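Local structure of HTH-type dhaKLM operon transcriptional activator DhaS (2IU5) at residues A[80-86]-A[174-179]; A[145-149]-A[178-182]. The protein activates transcription of the dhaKLM operon in complex with DhaQ when dihydroxyacetone is present, binding an inverted repeat at the promoter as a TetR-family homodimer. The protein carries 1 engineered substitution. The contacts are given in a common frame with arbitrary orientation. Numbering follows the deposited sequence.

Contact 1: residues A[80-86]-A[174-179]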
loop_
_atom_site.group_PDB
_atom_site.type_symbol
_atom_site.label_atom_id
_atom_site.label_comp_id
_atom_site.label_asym_id
_atom_site.label_seq_id
_atom_site.Cartn_x
_atom_site.Cartn_y
_atom_site.Cartn_z
ATOM N N TYR A 80 -1.265 -27.507 1.226
ATOM C CA TYR A 80 -0.285 -26.447 0.986
ATOM C C TYR A 80 -0.661 -25.692 -0.262
ATOM O O TYR A 80 -0.244 -26.008 -1.382
ATOM C CB TYR A 80 1.177 -26.931 0.993
ATOM C CG TYR A 80 2.240 -25.851 0.797
ATOM C CD1 TYR A 80 2.767 -25.150 1.880
ATOM C CD2 TYR A 80 2.716 -25.531 -0.477
ATOM C CE1 TYR A 80 3.747 -24.155 1.703
ATOM C CE2 TYR A 80 3.682 -24.551 -0.663
ATOM C CZ TYR A 80 4.197 -23.864 0.428
ATOM O OH TYR A 80 5.158 -22.894 0.225
ATOM N N GLY A 81 -1.473 -24.678 -0.033
ATOM C CA GLY A 81 -2.216 -24.136 -1.128
ATOM C C GLY A 81 -1.881 -22.718 -1.528
ATOM O O GLY A 81 -2.353 -22.280 -2.573
ATOM N N TRP A 82 -1.092 -21.977 -0.749
ATOM C CA TRP A 82 -1.079 -20.540 -0.977
ATOM C C TRP A 82 -0.520 -20.149 -2.337
ATOM O O TRP A 82 -0.978 -19.160 -2.915
ATOM C CB TRP A 82 -0.416 -19.760 0.134
ATOM C CG TRP A 82 1.071 -19.793 0.208
ATOM C CD1 TRP A 82 1.799 -20.580 1.019
ATOM C CD2 TRP A 82 2.009 -19.001 -0.549
ATOM N NE1 TRP A 82 3.153 -20.345 0.833
ATOM C CE2 TRP A 82 3.298 -19.380 -0.125
ATOM C CE3 TRP A 82 1.881 -18.019 -1.537
ATOM C CZ2 TRP A 82 4.459 -18.815 -0.649
ATOM C CZ3 TRP A 82 3.052 -17.450 -2.059
ATOM C CH2 TRP A 82 4.316 -17.854 -1.611
ATOM N N GLN A 83 0.453 -20.917 -2.834
ATOM C CA GLN A 83 1.058 -20.531 -4.107
ATOM C C GLN A 83 0.026 -20.725 -5.212
ATOM O O GLN A 83 -0.070 -19.894 -6.117
ATOM C CB GLN A 83 2.346 -21.303 -4.412
ATOM C CG GLN A 83 3.408 -21.036 -3.349
ATOM C CD GLN A 83 4.760 -21.585 -3.711
ATOM O OE1 GLN A 83 5.152 -21.603 -4.885
ATOM N NE2 GLN A 83 5.488 -22.039 -2.698
ATOM N N ASN A 84 -0.746 -21.809 -5.145
ATOM C CA ASN A 84 -1.818 -22.027 -6.133
ATOM C C ASN A 84 -2.917 -20.976 -5.972
ATOM O O ASN A 84 -3.466 -20.463 -6.945
ATOM C CB ASN A 84 -2.381 -23.450 -5.974
ATOM C CG ASN A 84 -1.367 -24.516 -6.363
ATOM O OD1 ASN A 84 -0.517 -24.250 -7.207
ATOM N ND2 ASN A 84 -1.444 -25.714 -5.763
ATOM N N GLU A 85 -3.250 -20.635 -4.735
ATOM C CA GLU A 85 -4.285 -19.628 -4.519
ATOM C C GLU A 85 -3.907 -18.255 -5.043
ATOM O O GLU A 85 -4.726 -17.548 -5.658
ATOM C CB GLU A 85 -4.628 -19.565 -3.030
ATOM C CG GLU A 85 -5.329 -20.846 -2.645
ATOM C CD GLU A 85 -4.914 -21.390 -1.294
ATOM O OE1 GLU A 85 -4.279 -20.639 -0.514
ATOM O OE2 GLU A 85 -5.227 -22.571 -1.021
ATOM N N LEU A 86 -2.665 -17.858 -4.814
ATOM C CA LEU A 86 -2.188 -16.602 -5.362
ATOM C C LEU A 86 -2.304 -16.582 -6.883
ATOM O O LEU A 86 -2.781 -15.586 -7.440
ATOM C CB LEU A 86 -0.750 -16.341 -4.914
ATOM C CG LEU A 86 -0.113 -15.149 -5.616
ATOM C CD1 LEU A 86 -0.858 -13.839 -5.290
ATOM C CD2 LEU A 86 1.363 -15.091 -5.151
ATOM N N ILE A 174 6.380 -12.230 -7.449
ATOM C CA ILE A 174 5.770 -12.107 -6.145
ATOM C C ILE A 174 6.077 -13.340 -5.307
ATOM O O ILE A 174 6.480 -13.210 -4.158
ATOM C CB ILE A 174 4.256 -11.825 -6.216
ATOM C CG1 ILE A 174 4.032 -10.452 -6.874
ATOM C CG2 ILE A 174 3.647 -11.914 -4.808
ATOM C CD1 ILE A 174 2.597 -10.248 -7.392
ATOM N N VAL A 175 5.892 -14.533 -5.876
ATOM C CA VAL A 175 6.189 -15.766 -5.136
ATOM C C VAL A 175 7.640 -15.780 -4.646
ATOM O O VAL A 175 7.926 -16.134 -3.499
ATOM C CB VAL A 175 5.878 -17.002 -6.007
ATOM C CG1 VAL A 175 6.340 -18.291 -5.316
ATOM C CG2 VAL A 175 4.395 -17.048 -6.292
ATOM N N ASN A 176 8.564 -15.396 -5.515
ATOM C CA ASN A 176 9.974 -15.455 -5.156
ATOM C C ASN A 176 10.303 -14.486 -4.021
ATOM O O ASN A 176 11.049 -14.827 -3.099
ATOM C CB ASN A 176 10.841 -15.227 -6.391
ATOM C CG ASN A 176 10.721 -16.363 -7.387
ATOM O OD1 ASN A 176 11.024 -16.200 -8.572
ATOM N ND2 ASN A 176 10.279 -17.530 -6.913
ATOM N N LEU A 177 9.741 -13.281 -4.070
ATOM C CA LEU A 177 10.005 -12.319 -3.013
ATOM C C LEU A 177 9.394 -12.805 -1.693
ATOM O O LEU A 177 9.962 -12.607 -0.615
ATOM C CB LEU A 177 9.474 -10.945 -3.398
ATOM C CG LEU A 177 10.083 -10.272 -4.637
ATOM C CD1 LEU A 177 9.421 -8.892 -4.762
ATOM C CD2 LEU A 177 11.585 -10.091 -4.530
ATOM N N LEU A 178 8.229 -13.442 -1.771
ATOM C CA LEU A 178 7.575 -13.879 -0.526
ATOM C C LEU A 178 8.374 -15.022 0.081
ATOM O O LEU A 178 8.644 -15.030 1.279
ATOM C CB LEU A 178 6.145 -14.356 -0.795
ATOM C CG LEU A 178 5.119 -13.268 -1.122
ATOM C CD1 LEU A 178 3.795 -13.916 -1.560
ATOM C CD2 LEU A 178 4.897 -12.305 0.061
ATOM N N LEU A 179 8.751 -15.990 -0.748
ATOM C CA LEU A 179 9.521 -17.127 -0.226
ATOM C C LEU A 179 10.860 -16.678 0.364
ATOM O O LEU A 179 11.315 -17.238 1.362
ATOM C CB LEU A 179 9.764 -18.162 -1.326
ATOM C CG LEU A 179 8.525 -18.959 -1.750
ATOM C CD1 LEU A 179 8.789 -19.702 -3.052
ATOM C CD2 LEU A 179 8.141 -19.942 -0.659
#

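Contact 2: residues A[145-149]-A[178-182]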
loop_
_atom_site.group_PDB
_atom_site.type_symbol
_atom_site.label_atom_id
_atom_site.label_comp_id
_atom_site.label_asym_id
_atom_site.label_seq_id
_atom_site.Cartn_x
_atom_site.Cartn_y
_atom_site.Cartn_z
ATOM N N ILE A 145 5.263 -9.099 8.754
ATOM C CA ILE A 145 5.480 -9.676 7.421
ATOM C C ILE A 145 4.165 -9.674 6.630
ATOM O O ILE A 145 4.116 -9.387 5.416
ATOM C CB ILE A 145 6.100 -11.095 7.502
ATOM C CG1 ILE A 145 6.332 -11.629 6.084
ATOM C CG2 ILE A 145 5.163 -12.033 8.195
ATOM C CD1 ILE A 145 7.441 -12.657 6.032
ATOM N N CYS A 146 3.068 -9.994 7.311
ATOM C CA CYS A 146 1.778 -10.000 6.625
ATOM C C CYS A 146 1.354 -8.607 6.175
ATOM O O CYS A 146 0.933 -8.416 5.033
ATOM C CB CYS A 146 0.701 -10.586 7.543
ATOM S SG CYS A 146 0.934 -12.372 7.811
ATOM N N ARG A 147 1.457 -7.629 7.069
ATOM C CA ARG A 147 0.998 -6.297 6.735
ATOM C C ARG A 147 1.886 -5.667 5.659
ATOM O O ARG A 147 1.401 -4.987 4.749
ATOM C CB ARG A 147 0.930 -5.435 7.972
ATOM C CG ARG A 147 -0.252 -5.861 8.833
ATOM C CD ARG A 147 -0.382 -4.904 10.006
ATOM N NE ARG A 147 0.771 -5.036 10.876
ATOM C CZ ARG A 147 1.675 -4.084 11.071
ATOM N NH1 ARG A 147 1.548 -2.922 10.446
ATOM N NH2 ARG A 147 2.698 -4.297 11.887
ATOM N N TYR A 148 3.179 -5.919 5.784
ATOM C CA TYR A 148 4.151 -5.378 4.820
ATOM C C TYR A 148 3.845 -5.891 3.425
ATOM O O TYR A 148 3.677 -5.111 2.481
ATOM C CB TYR A 148 5.551 -5.818 5.234
ATOM C CG TYR A 148 6.750 -5.245 4.475
ATOM C CD1 TYR A 148 7.426 -4.132 4.957
ATOM C CD2 TYR A 148 7.194 -5.839 3.304
ATOM C CE1 TYR A 148 8.518 -3.619 4.276
ATOM C CE2 TYR A 148 8.291 -5.342 2.597
ATOM C CZ TYR A 148 8.940 -4.231 3.105
ATOM O OH TYR A 148 10.029 -3.707 2.439
ATOM N N ASN A 149 3.781 -7.207 3.275
ATOM C CA ASN A 149 3.511 -7.792 1.975
ATOM C C ASN A 149 2.101 -7.570 1.442
ATOM O O ASN A 149 1.927 -7.382 0.235
ATOM C CB ASN A 149 3.943 -9.255 1.988
ATOM C CG ASN A 149 5.442 -9.364 2.026
ATOM O OD1 ASN A 149 6.081 -9.181 0.998
ATOM N ND2 ASN A 149 6.009 -9.647 3.191
ATOM N N LEU A 178 8.229 -13.442 -1.771
ATOM C CA LEU A 178 7.575 -13.879 -0.526
ATOM C C LEU A 178 8.374 -15.022 0.081
ATOM O O LEU A 178 8.644 -15.030 1.279
ATOM C CB LEU A 178 6.145 -14.356 -0.795
ATOM C CG LEU A 178 5.119 -13.268 -1.122
ATOM C CD1 LEU A 178 3.795 -13.916 -1.560
ATOM C CD2 LEU A 178 4.897 -12.305 0.061
ATOM N N LEU A 179 8.751 -15.990 -0.748
ATOM C CA LEU A 179 9.521 -17.127 -0.226
ATOM C C LEU A 179 10.860 -16.678 0.364
ATOM O O LEU A 179 11.315 -17.238 1.362
ATOM C CB LEU A 179 9.764 -18.162 -1.326
ATOM C CG LEU A 179 8.525 -18.959 -1.750
ATOM C CD1 LEU A 179 8.789 -19.702 -3.052
ATOM C CD2 LEU A 179 8.141 -19.942 -0.659
ATOM N N ALA A 180 11.504 -15.676 -0.238
ATOM C CA ALA A 180 12.792 -15.219 0.270
ATOM C C ALA A 180 12.656 -14.668 1.680
ATOM O O ALA A 180 13.524 -14.887 2.535
ATOM C CB ALA A 180 13.338 -14.149 -0.640
ATOM N N GLN A 181 11.560 -13.954 1.900
ATOM C CA GLN A 181 11.324 -13.306 3.184
ATOM C C GLN A 181 10.970 -14.358 4.216
ATOM O O GLN A 181 11.453 -14.308 5.353
ATOM C CB GLN A 181 10.150 -12.362 3.022
ATOM C CG GLN A 181 10.522 -11.103 2.289
ATOM C CD GLN A 181 9.303 -10.247 2.142
ATOM O OE1 GLN A 181 8.862 -9.643 3.102
ATOM N NE2 GLN A 181 8.750 -10.196 0.945
ATOM N N ILE A 182 10.123 -15.313 3.821
ATOM C CA ILE A 182 9.695 -16.378 4.744
ATOM C C ILE A 182 10.918 -17.162 5.232
ATOM O O ILE A 182 10.998 -17.567 6.397
ATOM C CB ILE A 182 8.713 -17.334 4.034
ATOM C CG1 ILE A 182 7.368 -16.648 3.844
ATOM C CG2 ILE A 182 8.565 -18.687 4.767
ATOM C CD1 ILE A 182 6.497 -17.298 2.776
#

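Contact 1: residues A[80-86]-A[174-179]
Two helices of the all-helical C-terminal domain of a TetR-family regulator pack here, the start of helix 82-95 against helix 171-183. The short segments run roughly antiparallel, at 146° with a closest axis approach of 11.5 Å. Y80 lies just before the first helix. Its OH accepts a hydrogen bond from Q83 NE2 (3.1 Å) and also bonds to Q129 of helix 110-132. W82 supplies the largest surface. Its CZ3 lies 3.6 Å from L178 CD1, and L179 CD2 sits at the ring edge, 3.9 Å from W82 CZ2. The indole NE1 is hydrogen-bonded to Q129 too, so W82 touches both helix 110-132 and helix 171-183. Q83 points toward V175, the register pair with CA atoms 7.1 Å apart. Its amide is in van der Waals contact with apolar side chains, with OE1 3.5 Å from V175 CG1. One turn on from W82, L86 closes the apolar seam. L86 CD2 packs against V175 CG2 at 3.8 Å and I174 CG2 at 3.9 Å.

Contact 2: residues A[145-149]-A[178-182]
This is a buried helix-helix contact with a polar centre, at the dimer interface of the C-terminal domain. It joins helix 139-163 to helix 171-183. The short segments are close to antiparallel, at 157°, and the axes approach to 11.9 Å. N149 and Q181 meet between the two backbones through a reciprocal pair of amide hydrogen bonds. N149 ND2 donates to Q181 OE1 and Q181 NE2 donates to N149 OD1, both at 2.9 Å. The two amides thus meet head to head; within the pair, each gives one bond and accepts one.

Both are also held by their own helices. N149 ND2 donates to the carbonyl O of I145 at 2.9 Å, one turn back. Q181 NE2 also bonds to the carbonyl of L177. Apolar atoms flank the pair. L178 CD2 comes to 3.5 Å from N149 OD1. I145 CD1 rests 4.1 Å from Q181 CB and 4.4 Å from I182 N.

Y148 touches this site through CD2, 4.2 Å from Q181 OE1, but its hydroxyl serves the partner chain. Y148 OH is hydrogen-bonded to N149 OD1 of the second subunit, and the reverse bond completes the symmetric pair. A180 packs on A180 of the second subunit. The amide pair within one chain is therefore part of a polar network that spans the dimer. Helices 139-163 and 171-183 meet their counterparts here, in keeping with the four-helix bundle by which TetR-family regulators typically dimerise.

Overall arrangement
Both contacts use helix 171-183, with centres about 10 Å apart. All six touching residues of contact 2 are buried, whereas Y80, Q83 and L179 of contact 1 are partly exposed. L178 works in both, whereas L179 touches 80-86 but not 145-149. Contact 1 binds that helix to helix 82-95 and is mainly apolar, with the Q83 amide at its margin. Contact 2 binds it to helix 139-163 and is held by paired amide hydrogen bonds. The second subunit packs on contact 1, and in contact 2 it also forms hydrogen bonds. The two sites meet where W82 CZ2 lies 4.3 Å from I182 CD1. Helix 171-183 thus links helix 82-95 of its own chain to the dimer interface.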